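Local coordinates for PrgZ (PDB 4FAJ), which binds a peptide pheromone as a membrane-anchored extracellular receptor of Enterococcus faecalis and, like its family, probably serves peptide transport across the membrane, at residues 162-167 with 200-205; 364-369 with 520-525; 475-480 with 512-517. One frame throughout, in Å; residues are numbered along the deposited sequence.

Contact 1: 162-167 with 200-205; sequences FSAIKN and PYFTDL. With GOL (glycerol), chain C.
A type I beta turn running from Phe162 to Ile165 meets the short helix 202-205 here, with a glycerol, probably from the crystallisation liquor, lodged between them. The two protein segments touch through apolar side chains. Ile165 lays CG1 4.0 Å from CE2 of Phe202, its side chain crossing that of the phenylalanine at about a right angle, and Ala164 adds CB, 4.4 Å from Phe202 CD2. Phe202 can span the gap because its CG stands anti to the backbone N (chi1 -172°), which carries the ring toward Ala164 and Ile165. The small methyl of Ala164 sits between that ring and the glycerol, its CB 3.3 Å from glycerol O1. Both Ile165 and Phe202 also rest on Ile193 of strand 190-194, so the turn and the helix are packed against the four-stranded antiparallel sheet 113-115, 120-124, 190-194 and 183-186, from which Tyr121 meets the Phe202 ring edge-to-face. Glycerol bridges the two segments as well. Its O1 accepts from Ala164 N at 2.9 Å (N-H...O angle 152°), while its O2 lies at the edge of the Tyr201 ring, in plane, and shares a hydrogen bond of 2.9 Å with Tyr201 OH. Leu205 CD1 lies 3.6 Å from glycerol O1.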
ATOM      1  N   PHE A 162      -1.738  -1.800 -14.429  1.00 18.61           N
ATOM      2  CA  PHE A 162      -2.442  -2.036 -15.688  1.00 19.25           C
ATOM      3  C   PHE A 162      -1.585  -2.726 -16.754  1.00 20.03           C
ATOM      4  O   PHE A 162      -2.067  -2.974 -17.862  1.00 20.27           O
ATOM      5  CB  PHE A 162      -3.005  -0.706 -16.218  1.00 19.36           C
ATOM      6  CG  PHE A 162      -4.181  -0.206 -15.429  1.00 19.11           C
ATOM      7  CD1 PHE A 162      -3.998   0.382 -14.190  1.00 20.45           C
ATOM      8  CD2 PHE A 162      -5.472  -0.378 -15.894  1.00 20.57           C
ATOM      9  CE1 PHE A 162      -5.076   0.819 -13.442  1.00 19.71           C
ATOM     10  CE2 PHE A 162      -6.564   0.058 -15.144  1.00 20.14           C
ATOM     11  CZ  PHE A 162      -6.363   0.654 -13.924  1.00 21.10           C
ATOM     12  N   SER A 163      -0.341  -3.073 -16.403  1.00 20.21           N
ATOM     13  CA  SER A 163       0.642  -3.581 -17.371  1.00 21.17           C
ATOM     14  C   SER A 163       0.253  -4.890 -18.025  1.00 21.11           C
ATOM     15  O   SER A 163       0.660  -5.153 -19.155  1.00 21.60           O
ATOM     16  CB  SER A 163       2.017  -3.743 -16.714  1.00 20.87           C
ATOM     17  OG  SER A 163       2.451  -2.498 -16.211  1.00 24.18           O
ATOM     18  N   ALA A 164      -0.545  -5.699 -17.335  1.00 21.01           N
ATOM     19  CA  ALA A 164      -1.044  -6.967 -17.891  1.00 21.11           C
ATOM     20  C   ALA A 164      -1.951  -6.814 -19.117  1.00 21.61           C
ATOM     21  O   ALA A 164      -2.045  -7.725 -19.941  1.00 21.73           O
ATOM     22  CB  ALA A 164      -1.768  -7.759 -16.799  1.00 21.49           C
ATOM     23  N   ILE A 165      -2.610  -5.664 -19.243  1.00 21.59           N
ATOM     24  CA  ILE A 165      -3.596  -5.448 -20.300  1.00 21.96           C
ATOM     25  C   ILE A 165      -2.900  -5.106 -21.610  1.00 22.96           C
ATOM     26  O   ILE A 165      -1.961  -4.314 -21.626  1.00 22.19           O
ATOM     27  CB  ILE A 165      -4.583  -4.317 -19.918  1.00 21.48           C
ATOM     28  CG1 ILE A 165      -5.367  -4.703 -18.663  1.00 21.40           C
ATOM     29  CG2 ILE A 165      -5.550  -4.002 -21.070  1.00 21.89           C
ATOM     30  CD1 ILE A 165      -6.249  -3.581 -18.107  1.00 21.59           C
ATOM     31  N   LYS A 166      -3.377  -5.696 -22.703  1.00 24.27           N
ATOM     32  CA  LYS A 166      -2.791  -5.452 -24.023  1.00 25.82           C
ATOM     33  C   LYS A 166      -2.732  -3.954 -24.336  1.00 26.36           C
ATOM     34  O   LYS A 166      -3.682  -3.204 -24.073  1.00 25.55           O
ATOM     35  CB  LYS A 166      -3.552  -6.189 -25.120  1.00 26.57           C
ATOM     36  CG  LYS A 166      -2.760  -6.353 -26.415  1.00 29.16           C
ATOM     37  CD  LYS A 166      -3.638  -6.296 -27.664  1.00 32.95           C
ATOM     38  CE  LYS A 166      -4.694  -7.381 -27.674  1.00 34.71           C
ATOM     39  NZ  LYS A 166      -5.365  -7.538 -29.002  1.00 36.98           N
ATOM     40  N   ASN A 167      -1.583  -3.542 -24.871  1.00 27.39           N
ATOM     41  CA  ASN A 167      -1.284  -2.155 -25.246  1.00 28.54           C
ATOM     42  C   ASN A 167      -0.957  -1.212 -24.093  1.00 29.06           C
ATOM     43  O   ASN A 167      -0.541  -0.082 -24.339  1.00 29.57           O
ATOM     44  CB  ASN A 167      -2.376  -1.559 -26.150  1.00 28.69           C
ATOM     45  CG  ASN A 167      -2.465  -2.260 -27.488  1.00 29.68           C
ATOM     46  OD1 ASN A 167      -1.460  -2.722 -28.018  1.00 31.18           O
ATOM     47  ND2 ASN A 167      -3.670  -2.351 -28.041  1.00 29.52           N
ATOM     48  N   PRO A 200      -2.868 -15.192 -13.674  1.00 22.07           N
ATOM     49  CA  PRO A 200      -3.690 -15.805 -12.624  1.00 22.22           C
ATOM     50  C   PRO A 200      -4.278 -14.852 -11.595  1.00 21.38           C
ATOM     51  O   PRO A 200      -5.365 -15.125 -11.080  1.00 22.60           O
ATOM     52  CB  PRO A 200      -2.723 -16.774 -11.940  1.00 22.59           C
ATOM     53  CG  PRO A 200      -1.729 -17.087 -12.962  1.00 23.22           C
ATOM     54  CD  PRO A 200      -1.558 -15.855 -13.782  1.00 22.67           C
ATOM     55  N   TYR A 201      -3.568 -13.765 -11.292  1.00 20.00           N
ATOM     56  CA  TYR A 201      -4.019 -12.780 -10.311  1.00 19.07           C
ATOM     57  C   TYR A 201      -4.822 -11.603 -10.905  1.00 18.02           C
ATOM     58  O   TYR A 201      -5.117 -10.634 -10.187  1.00 17.19           O
ATOM     59  CB  TYR A 201      -2.825 -12.246  -9.483  1.00 19.15           C
ATOM     60  CG  TYR A 201      -1.682 -11.716 -10.330  1.00 19.39           C
ATOM     61  CD1 TYR A 201      -0.579 -12.516 -10.626  1.00 20.95           C
ATOM     62  CD2 TYR A 201      -1.724 -10.434 -10.855  1.00 18.46           C
ATOM     63  CE1 TYR A 201       0.458 -12.043 -11.416  1.00 20.69           C
ATOM     64  CE2 TYR A 201      -0.711  -9.956 -11.636  1.00 20.06           C
ATOM     65  CZ  TYR A 201       0.379 -10.762 -11.921  1.00 21.31           C
ATOM     66  OH  TYR A 201       1.384 -10.267 -12.698  1.00 21.80           O
ATOM     67  N   PHE A 202      -5.220 -11.680 -12.173  1.00 17.28           N
ATOM     68  CA  PHE A 202      -5.884 -10.530 -12.803  1.00 17.09           C
ATOM     69  C   PHE A 202      -7.213 -10.161 -12.135  1.00 16.54           C
ATOM     70  O   PHE A 202      -7.505  -8.987 -11.954  1.00 15.88           O
ATOM     71  CB  PHE A 202      -6.070 -10.704 -14.318  1.00 17.29           C
ATOM     72  CG  PHE A 202      -6.565  -9.449 -14.993  1.00 17.28           C
ATOM     73  CD1 PHE A 202      -7.850  -9.378 -15.511  1.00 17.40           C
ATOM     74  CD2 PHE A 202      -5.754  -8.321 -15.056  1.00 16.89           C
ATOM     75  CE1 PHE A 202      -8.321  -8.210 -16.119  1.00 18.29           C
ATOM     76  CE2 PHE A 202      -6.219  -7.139 -15.642  1.00 18.26           C
ATOM     77  CZ  PHE A 202      -7.511  -7.087 -16.175  1.00 18.55           C
ATOM     78  N   THR A 203      -8.015 -11.153 -11.755  1.00 16.56           N
ATOM     79  CA  THR A 203      -9.246 -10.862 -11.009  1.00 16.46           C
ATOM     80  C   THR A 203      -8.926 -10.151  -9.686  1.00 16.25           C
ATOM     81  O   THR A 203      -9.651  -9.252  -9.266  1.00 14.83           O
ATOM     82  CB  THR A 203     -10.056 -12.137 -10.791  1.00 17.22           C
ATOM     83  OG1 THR A 203     -10.261 -12.769 -12.064  1.00 17.98           O
ATOM     84  CG2 THR A 203     -11.387 -11.834 -10.152  1.00 16.88           C
ATOM     85  N   ASP A 204      -7.800 -10.501  -9.060  1.00 16.13           N
ATOM     86  CA  ASP A 204      -7.353  -9.784  -7.863  1.00 16.31           C
ATOM     87  C   ASP A 204      -7.083  -8.309  -8.145  1.00 16.07           C
ATOM     88  O   ASP A 204      -7.456  -7.455  -7.344  1.00 16.58           O
ATOM     89  CB  ASP A 204      -6.113 -10.427  -7.241  1.00 16.83           C
ATOM     90  CG  ASP A 204      -6.320 -11.904  -6.917  1.00 20.21           C
ATOM     91  OD1 ASP A 204      -6.983 -12.219  -5.913  1.00 25.77           O
ATOM     92  OD2 ASP A 204      -5.852 -12.743  -7.687  1.00 25.40           O
ATOM     93  N   LEU A 205      -6.464  -8.008  -9.280  1.00 15.82           N
ATOM     94  CA  LEU A 205      -6.210  -6.612  -9.660  1.00 16.36           C
ATOM     95  C   LEU A 205      -7.504  -5.819  -9.830  1.00 16.22           C
ATOM     96  O   LEU A 205      -7.567  -4.628  -9.498  1.00 16.09           O
ATOM     97  CB  LEU A 205      -5.403  -6.548 -10.950  1.00 16.57           C
ATOM     98  CG  LEU A 205      -3.964  -7.068 -10.857  1.00 17.69           C
ATOM     99  CD1 LEU A 205      -3.281  -6.938 -12.191  1.00 17.56           C
ATOM    100  CD2 LEU A 205      -3.180  -6.331  -9.796  1.00 19.75           C
TER
HETATM  101  C1  GOL C 601       0.026  -5.914 -13.273  1.00 36.34           C
HETATM  102  O1  GOL C 601      -0.770  -5.669 -14.418  1.00 33.50           O
HETATM  103  C2  GOL C 601       1.318  -6.651 -13.617  1.00 37.11           C
HETATM  104  O2  GOL C 601       0.998  -7.874 -14.246  1.00 37.35           O
HETATM  105  C3  GOL C 601       2.117  -6.937 -12.344  1.00 38.10           C
HETATM  106  O3  GOL C 601       3.008  -5.880 -12.033  1.00 38.97           O

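Contact 2: 364-369 with 520-525; sequences VGVVPK and LLINDM
Leu521 and Ile522, adjacent residues near the C-terminal end of helix 510-524, press against the loop at Gly365 and Val366. Leu521 comes first: with chi1 at 177° its side chain extends directly away from its own backbone N, and the branch methyl CD2 reaches CG2 of Val366 at 3.8 Å, the two side chains crossing at about a right angle. The same leucine also packs on Phe483, Tyr494 and Tyr499, so the side chain is shared between the loop and its aromatic neighbours. Ile522 sends its longer branch to the backbone instead. The terminal CD1 lies 4.1 Å from CA of Gly365 and 4.2 Å from N of Val366. Gly365 suits this place because CD1 meets its CA directly and because glycine readily takes the fully extended backbone found here (phi -175°, psi -169°). Past Asp524, Met525 takes a positive phi and serves as the C-prime residue of a Schellman motif, in which Gly526 N bonds to Leu521 O and Met525 N, weakly, to Ile522 O. The loop is also tied to strand 311-324, where the Val366 side chain rests on Phe321. No hydrogen bond joins the two segments, so their mutual hold depends on the fit of buried aliphatic groups, while Val366 O turns to Thr319 OG1 and Val367 N to Glu518 OE2 for hydrogen bonds.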
ATOM      1  N   VAL A 364      12.755 -11.166   6.689  1.00 14.91           N
ATOM      2  CA  VAL A 364      13.712 -12.166   6.191  1.00 14.93           C
ATOM      3  C   VAL A 364      14.101 -11.888   4.741  1.00 14.07           C
ATOM      4  O   VAL A 364      14.985 -12.528   4.194  1.00 15.12           O
ATOM      5  CB  VAL A 364      13.150 -13.596   6.276  1.00 15.17           C
ATOM      6  CG1 VAL A 364      12.959 -14.013   7.745  1.00 16.31           C
ATOM      7  CG2 VAL A 364      11.848 -13.734   5.471  1.00 13.82           C
ATOM      8  N   GLY A 365      13.420 -10.951   4.115  1.00 13.43           N
ATOM      9  CA  GLY A 365      13.687 -10.581   2.731  1.00 13.10           C
ATOM     10  C   GLY A 365      12.808  -9.393   2.386  1.00 13.02           C
ATOM     11  O   GLY A 365      12.186  -8.787   3.274  1.00 12.67           O
ATOM     12  N   VAL A 366      12.741  -9.054   1.104  1.00 12.99           N
ATOM     13  CA  VAL A 366      11.853  -7.981   0.644  1.00 13.32           C
ATOM     14  C   VAL A 366      10.388  -8.400   0.840  1.00 13.41           C
ATOM     15  O   VAL A 366       9.565  -7.604   1.303  1.00 13.96           O
ATOM     16  CB  VAL A 366      12.135  -7.647  -0.837  1.00 13.46           C
ATOM     17  CG1 VAL A 366      11.083  -6.748  -1.437  1.00 13.39           C
ATOM     18  CG2 VAL A 366      13.554  -7.030  -0.987  1.00 13.36           C
ATOM     19  N   VAL A 367      10.082  -9.642   0.481  1.00 12.91           N
ATOM     20  CA  VAL A 367       8.711 -10.152   0.508  1.00 12.89           C
ATOM     21  C   VAL A 367       8.399 -10.638   1.916  1.00 13.13           C
ATOM     22  O   VAL A 367       9.229 -11.318   2.523  1.00 12.97           O
ATOM     23  CB  VAL A 367       8.504 -11.312  -0.494  1.00 13.11           C
ATOM     24  CG1 VAL A 367       7.096 -11.872  -0.387  1.00 11.45           C
ATOM     25  CG2 VAL A 367       8.770 -10.839  -1.917  1.00 13.27           C
ATOM     26  N   PRO A 368       7.227 -10.249   2.458  1.00 13.57           N
ATOM     27  CA  PRO A 368       6.838 -10.691   3.796  1.00 13.87           C
ATOM     28  C   PRO A 368       6.353 -12.142   3.878  1.00 14.13           C
ATOM     29  O   PRO A 368       5.983 -12.728   2.879  1.00 13.05           O
ATOM     30  CB  PRO A 368       5.700  -9.745   4.161  1.00 13.88           C
ATOM     31  CG  PRO A 368       5.110  -9.309   2.854  1.00 13.96           C
ATOM     32  CD  PRO A 368       6.242  -9.305   1.876  1.00 13.62           C
ATOM     33  N   LYS A 369       6.358 -12.691   5.094  1.00 15.40           N
ATOM     34  CA  LYS A 369       5.878 -14.053   5.342  1.00 16.51           C
ATOM     35  C   LYS A 369       4.354 -14.101   5.389  1.00 17.23           C
ATOM     36  O   LYS A 369       3.691 -13.073   5.620  1.00 16.05           O
ATOM     37  CB  LYS A 369       6.446 -14.583   6.666  1.00 17.81           C
ATOM     38  CG  LYS A 369       7.936 -14.790   6.642  1.00 19.87           C
ATOM     39  CD  LYS A 369       8.564 -14.828   8.042  1.00 25.30           C
ATOM     40  CE  LYS A 369       8.864 -16.210   8.527  1.00 29.65           C
ATOM     41  NZ  LYS A 369       9.798 -16.126   9.717  1.00 33.12           N
ATOM     42  N   LEU A 520      18.830 -11.228  -6.185  1.00 14.56           N
ATOM     43  CA  LEU A 520      19.639 -10.246  -6.908  1.00 15.21           C
ATOM     44  C   LEU A 520      19.473  -8.832  -6.288  1.00 14.36           C
ATOM     45  O   LEU A 520      20.442  -8.105  -6.093  1.00 14.33           O
ATOM     46  CB  LEU A 520      19.251 -10.231  -8.387  1.00 15.78           C
ATOM     47  CG  LEU A 520      20.019  -9.323  -9.340  1.00 18.11           C
ATOM     48  CD1 LEU A 520      21.520  -9.526  -9.207  1.00 20.85           C
ATOM     49  CD2 LEU A 520      19.552  -9.572 -10.790  1.00 19.77           C
ATOM     50  N   LEU A 521      18.242  -8.458  -5.975  1.00 13.44           N
ATOM     51  CA  LEU A 521      17.977  -7.170  -5.319  1.00 13.38           C
ATOM     52  C   LEU A 521      18.703  -7.059  -3.974  1.00 13.56           C
ATOM     53  O   LEU A 521      19.298  -6.031  -3.648  1.00 13.69           O
ATOM     54  CB  LEU A 521      16.473  -6.992  -5.133  1.00 12.66           C
ATOM     55  CG  LEU A 521      15.956  -5.747  -4.410  1.00 13.02           C
ATOM     56  CD1 LEU A 521      16.492  -4.468  -5.059  1.00 12.57           C
ATOM     57  CD2 LEU A 521      14.430  -5.771  -4.434  1.00 12.37           C
ATOM     58  N   ILE A 522      18.683  -8.138  -3.200  1.00 13.45           N
ATOM     59  CA  ILE A 522      19.354  -8.157  -1.892  1.00 13.67           C
ATOM     60  C   ILE A 522      20.879  -8.194  -2.044  1.00 14.10           C
ATOM     61  O   ILE A 522      21.606  -7.503  -1.306  1.00 13.38           O
ATOM     62  CB  ILE A 522      18.828  -9.320  -1.015  1.00 13.76           C
ATOM     63  CG1 ILE A 522      17.421  -8.968  -0.534  1.00 15.56           C
ATOM     64  CG2 ILE A 522      19.769  -9.581   0.169  1.00 12.75           C
ATOM     65  CD1 ILE A 522      16.618 -10.117  -0.066  1.00 17.44           C
ATOM     66  N   ASN A 523      21.362  -8.940  -3.035  1.00 14.36           N
ATOM     67  CA  ASN A 523      22.796  -9.009  -3.296  1.00 15.33           C
ATOM     68  C   ASN A 523      23.372  -7.675  -3.775  1.00 16.04           C
ATOM     69  O   ASN A 523      24.519  -7.361  -3.481  1.00 15.03           O
ATOM     70  CB  ASN A 523      23.104 -10.112  -4.308  1.00 15.64           C
ATOM     71  CG  ASN A 523      22.850 -11.497  -3.741  1.00 16.65           C
ATOM     72  OD1 ASN A 523      22.610 -11.653  -2.537  1.00 18.29           O
ATOM     73  ND2 ASN A 523      22.926 -12.504  -4.588  1.00 16.46           N
ATOM     74  N   ASP A 524      22.570  -6.910  -4.514  1.00 15.56           N
ATOM     75  CA  ASP A 524      22.934  -5.540  -4.919  1.00 16.44           C
ATOM     76  C   ASP A 524      22.716  -4.555  -3.766  1.00 16.39           C
ATOM     77  O   ASP A 524      23.201  -3.427  -3.815  1.00 17.05           O
ATOM     78  CB  ASP A 524      22.062  -5.065  -6.094  1.00 16.23           C
ATOM     79  CG  ASP A 524      22.454  -5.670  -7.440  1.00 18.92           C
ATOM     80  OD1 ASP A 524      23.534  -6.279  -7.560  1.00 19.58           O
ATOM     81  OD2 ASP A 524      21.654  -5.515  -8.405  1.00 19.24           O
ATOM     82  N   MET A 525      21.984  -5.011  -2.747  1.00 16.43           N
ATOM     83  CA  MET A 525      21.346  -4.205  -1.687  1.00 17.04           C
ATOM     84  C   MET A 525      20.720  -2.910  -2.195  1.00 16.25           C
ATOM     85  O   MET A 525      21.097  -1.809  -1.780  1.00 16.37           O
ATOM     86  CB  MET A 525      22.284  -3.938  -0.503  1.00 18.00           C
ATOM     87  CG  MET A 525      21.557  -3.464   0.775  1.00 19.15           C
ATOM     88  SD  MET A 525      20.192  -4.487   1.369  1.00 25.01           S
ATOM     89  CE  MET A 525      20.963  -6.077   1.536  1.00 22.95           C
TER

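Contact 3: 475-480 with 512-517; sequences DPISFL and QELKKA
Leu514 points from helix 510-524 at the turn leading into helix 477-480, and residues of that turn are arranged about it. A chi1 of -66° swings CG toward helix 477-480, and chi2 near 180° sets the fork: CD1 lies by Asp475 and 4.3 Å from CB of Pro476, and CD2 is 4.5 Å from CD1 of Ile477. Leu480, one turn further on, approaches obliquely from its own helix and brings CD1 to 4.0 Å from Leu514 CB and 3.5 Å from Leu514 O, so it meets the base of the leucine rather than its branched end. Asp475 crosses Leu514 at about a right angle, with OD1 4.2 Å from CD1. This carboxylate makes a capping bond in the turn into helix 477-480: OD1 accepts from Ile477 N at 3.0 Å through its anti lone pair, in a nearly straight bond (169°). The same oxygen forms a salt bridge with Arg510, from the first turn of helix 510-524, so one buried acid both caps a short helix and ties it to the longer one. Proline suits the position after the capping acid because a first helical turn does not require its missing N-H. Farther along helix 510-524, the methyl of Ala517 fits beside Tyr499 and Leu502 of helix 497-502.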
ATOM      1  N   ASP A 475       0.650 -12.139  -4.307  1.00 16.94           N
ATOM      2  CA  ASP A 475       1.672 -12.673  -5.186  1.00 16.20           C
ATOM      3  C   ASP A 475       2.943 -11.858  -4.946  1.00 15.62           C
ATOM      4  O   ASP A 475       2.870 -10.635  -4.751  1.00 15.66           O
ATOM      5  CB  ASP A 475       1.232 -12.606  -6.657  1.00 16.01           C
ATOM      6  CG  ASP A 475       2.179 -13.334  -7.583  1.00 16.24           C
ATOM      7  OD1 ASP A 475       3.251 -12.782  -7.893  1.00 15.21           O
ATOM      8  OD2 ASP A 475       1.859 -14.475  -8.012  1.00 16.78           O
ATOM      9  N   PRO A 476       4.110 -12.525  -4.946  1.00 15.37           N
ATOM     10  CA  PRO A 476       5.365 -11.808  -4.705  1.00 15.11           C
ATOM     11  C   PRO A 476       5.585 -10.605  -5.635  1.00 14.35           C
ATOM     12  O   PRO A 476       6.244  -9.628  -5.234  1.00 13.85           O
ATOM     13  CB  PRO A 476       6.447 -12.868  -4.937  1.00 16.14           C
ATOM     14  CG  PRO A 476       5.784 -14.161  -4.846  1.00 16.64           C
ATOM     15  CD  PRO A 476       4.308 -13.983  -5.075  1.00 16.10           C
ATOM     16  N   ILE A 477       5.019 -10.651  -6.841  1.00 13.67           N
ATOM     17  CA  ILE A 477       5.213  -9.571  -7.814  1.00 14.15           C
ATOM     18  C   ILE A 477       4.616  -8.224  -7.345  1.00 14.03           C
ATOM     19  O   ILE A 477       5.071  -7.184  -7.784  1.00 14.33           O
ATOM     20  CB  ILE A 477       4.670  -9.958  -9.229  1.00 14.10           C
ATOM     21  CG1 ILE A 477       5.213  -9.059 -10.346  1.00 16.57           C
ATOM     22  CG2 ILE A 477       3.147  -9.878  -9.268  1.00 13.76           C
ATOM     23  CD1 ILE A 477       6.718  -8.893 -10.414  1.00 18.26           C
ATOM     24  N   SER A 478       3.640  -8.228  -6.437  1.00 14.39           N
ATOM     25  CA  SER A 478       3.125  -6.947  -5.903  1.00 14.62           C
ATOM     26  C   SER A 478       4.282  -6.140  -5.283  1.00 14.72           C
ATOM     27  O   SER A 478       4.391  -4.929  -5.507  1.00 14.27           O
ATOM     28  CB  SER A 478       1.987  -7.161  -4.898  1.00 15.18           C
ATOM     29  OG  SER A 478       1.522  -5.911  -4.394  1.00 16.37           O
ATOM     30  N   PHE A 479       5.179  -6.825  -4.564  1.00 13.98           N
ATOM     31  CA  PHE A 479       6.386  -6.183  -4.035  1.00 13.55           C
ATOM     32  C   PHE A 479       7.496  -5.968  -5.060  1.00 13.56           C
ATOM     33  O   PHE A 479       8.063  -4.870  -5.155  1.00 13.59           O
ATOM     34  CB  PHE A 479       6.966  -7.012  -2.893  1.00 14.20           C
ATOM     35  CG  PHE A 479       6.292  -6.774  -1.579  1.00 13.56           C
ATOM     36  CD1 PHE A 479       5.116  -7.421  -1.278  1.00 13.77           C
ATOM     37  CD2 PHE A 479       6.835  -5.888  -0.653  1.00 13.87           C
ATOM     38  CE1 PHE A 479       4.475  -7.203  -0.073  1.00 12.16           C
ATOM     39  CE2 PHE A 479       6.196  -5.675   0.576  1.00 12.14           C
ATOM     40  CZ  PHE A 479       5.022  -6.321   0.843  1.00 12.97           C
ATOM     41  N   LEU A 480       7.828  -7.026  -5.799  1.00 12.78           N
ATOM     42  CA  LEU A 480       9.035  -7.038  -6.627  1.00 13.27           C
ATOM     43  C   LEU A 480       8.943  -6.088  -7.827  1.00 13.66           C
ATOM     44  O   LEU A 480       9.957  -5.501  -8.238  1.00 14.13           O
ATOM     45  CB  LEU A 480       9.410  -8.483  -7.033  1.00 13.23           C
ATOM     46  CG  LEU A 480       9.645  -9.471  -5.873  1.00 13.14           C
ATOM     47  CD1 LEU A 480       9.825 -10.931  -6.363  1.00 14.17           C
ATOM     48  CD2 LEU A 480      10.862  -9.057  -5.011  1.00 15.86           C
ATOM     49  N   GLN A 512      10.420 -19.717  -8.932  1.00 19.56           N
ATOM     50  CA  GLN A 512      11.841 -19.821  -8.703  1.00 19.72           C
ATOM     51  C   GLN A 512      12.552 -18.597  -9.281  1.00 18.48           C
ATOM     52  O   GLN A 512      13.520 -18.103  -8.698  1.00 17.91           O
ATOM     53  CB  GLN A 512      12.394 -21.114  -9.317  1.00 20.91           C
ATOM     54  CG  GLN A 512      12.002 -22.403  -8.560  1.00 24.03           C
ATOM     55  CD  GLN A 512      10.516 -22.762  -8.672  1.00 27.46           C
ATOM     56  OE1 GLN A 512       9.846 -22.437  -9.664  1.00 27.07           O
ATOM     57  NE2 GLN A 512       9.988 -23.424  -7.630  1.00 29.34           N
ATOM     58  N   GLU A 513      12.061 -18.105 -10.416  1.00 17.58           N
ATOM     59  CA  GLU A 513      12.690 -16.956 -11.065  1.00 17.67           C
ATOM     60  C   GLU A 513      12.466 -15.677 -10.279  1.00 16.41           C
ATOM     61  O   GLU A 513      13.381 -14.860 -10.164  1.00 16.40           O
ATOM     62  CB  GLU A 513      12.215 -16.802 -12.513  1.00 17.87           C
ATOM     63  CG  GLU A 513      12.602 -17.980 -13.397  1.00 20.07           C
ATOM     64  CD  GLU A 513      14.098 -18.194 -13.475  1.00 23.38           C
ATOM     65  OE1 GLU A 513      14.784 -17.353 -14.093  1.00 23.78           O
ATOM     66  OE2 GLU A 513      14.585 -19.208 -12.925  1.00 26.53           O
ATOM     67  N   LEU A 514      11.265 -15.504  -9.733  1.00 15.04           N
ATOM     68  CA  LEU A 514      10.989 -14.367  -8.860  1.00 14.47           C
ATOM     69  C   LEU A 514      11.835 -14.412  -7.588  1.00 13.89           C
ATOM     70  O   LEU A 514      12.254 -13.373  -7.098  1.00 12.69           O
ATOM     71  CB  LEU A 514       9.508 -14.289  -8.487  1.00 14.50           C
ATOM     72  CG  LEU A 514       8.521 -13.991  -9.621  1.00 15.14           C
ATOM     73  CD1 LEU A 514       7.094 -13.840  -9.052  1.00 16.57           C
ATOM     74  CD2 LEU A 514       8.925 -12.760 -10.423  1.00 16.28           C
ATOM     75  N   LYS A 515      12.102 -15.604  -7.061  1.00 13.51           N
ATOM     76  CA  LYS A 515      12.979 -15.714  -5.889  1.00 13.81           C
ATOM     77  C   LYS A 515      14.412 -15.331  -6.249  1.00 14.05           C
ATOM     78  O   LYS A 515      15.122 -14.712  -5.443  1.00 13.77           O
ATOM     79  CB  LYS A 515      12.926 -17.115  -5.270  1.00 14.07           C
ATOM     80  CG  LYS A 515      13.498 -17.193  -3.848  1.00 14.81           C
ATOM     81  CD  LYS A 515      12.643 -16.380  -2.880  1.00 13.38           C
ATOM     82  CE  LYS A 515      13.045 -16.507  -1.447  1.00 14.25           C
ATOM     83  NZ  LYS A 515      12.255 -15.561  -0.614  1.00 13.18           N
ATOM     84  N   LYS A 516      14.834 -15.678  -7.462  1.00 14.64           N
ATOM     85  CA  LYS A 516      16.144 -15.259  -7.947  1.00 14.96           C
ATOM     86  C   LYS A 516      16.207 -13.736  -8.011  1.00 13.94           C
ATOM     87  O   LYS A 516      17.229 -13.146  -7.665  1.00 14.03           O
ATOM     88  CB  LYS A 516      16.455 -15.840  -9.324  1.00 15.70           C
ATOM     89  CG  LYS A 516      16.852 -17.297  -9.335  1.00 18.31           C
ATOM     90  CD  LYS A 516      17.013 -17.796 -10.787  1.00 21.81           C
ATOM     91  CE  LYS A 516      17.351 -19.285 -10.828  1.00 23.74           C
ATOM     92  NZ  LYS A 516      17.303 -19.829 -12.227  1.00 25.91           N
ATOM     93  N   ALA A 517      15.129 -13.111  -8.479  1.00 12.99           N
ATOM     94  CA  ALA A 517      15.077 -11.649  -8.568  1.00 12.68           C
ATOM     95  C   ALA A 517      15.216 -11.042  -7.175  1.00 12.64           C
ATOM     96  O   ALA A 517      16.017 -10.142  -6.976  1.00 12.32           O
ATOM     97  CB  ALA A 517      13.804 -11.186  -9.240  1.00 12.61           C
TER

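In the fold
From the N terminus, contact 1 closes first, linking the loop before helix 168-172 to helix 202-205 across the hairpin of strands 183-186 and 190-194. Contact 2 opens well after it and closes a much longer loop, from the segment after strand 361-362 to the end of helix 510-524. Contact 3 is nested within that loop, joining helix 477-480 to an earlier part of the same long helix. Contacts 2 and 3 have centres 10 Å apart and touch directly, Pro368 CD lying 3.4 Å from Phe479 CE1. Contact 1 meets contact 3 through Tyr201, whose OH lies 3.9 Å from Ile477 CG2, whereas contacts 1 and 2 do not touch.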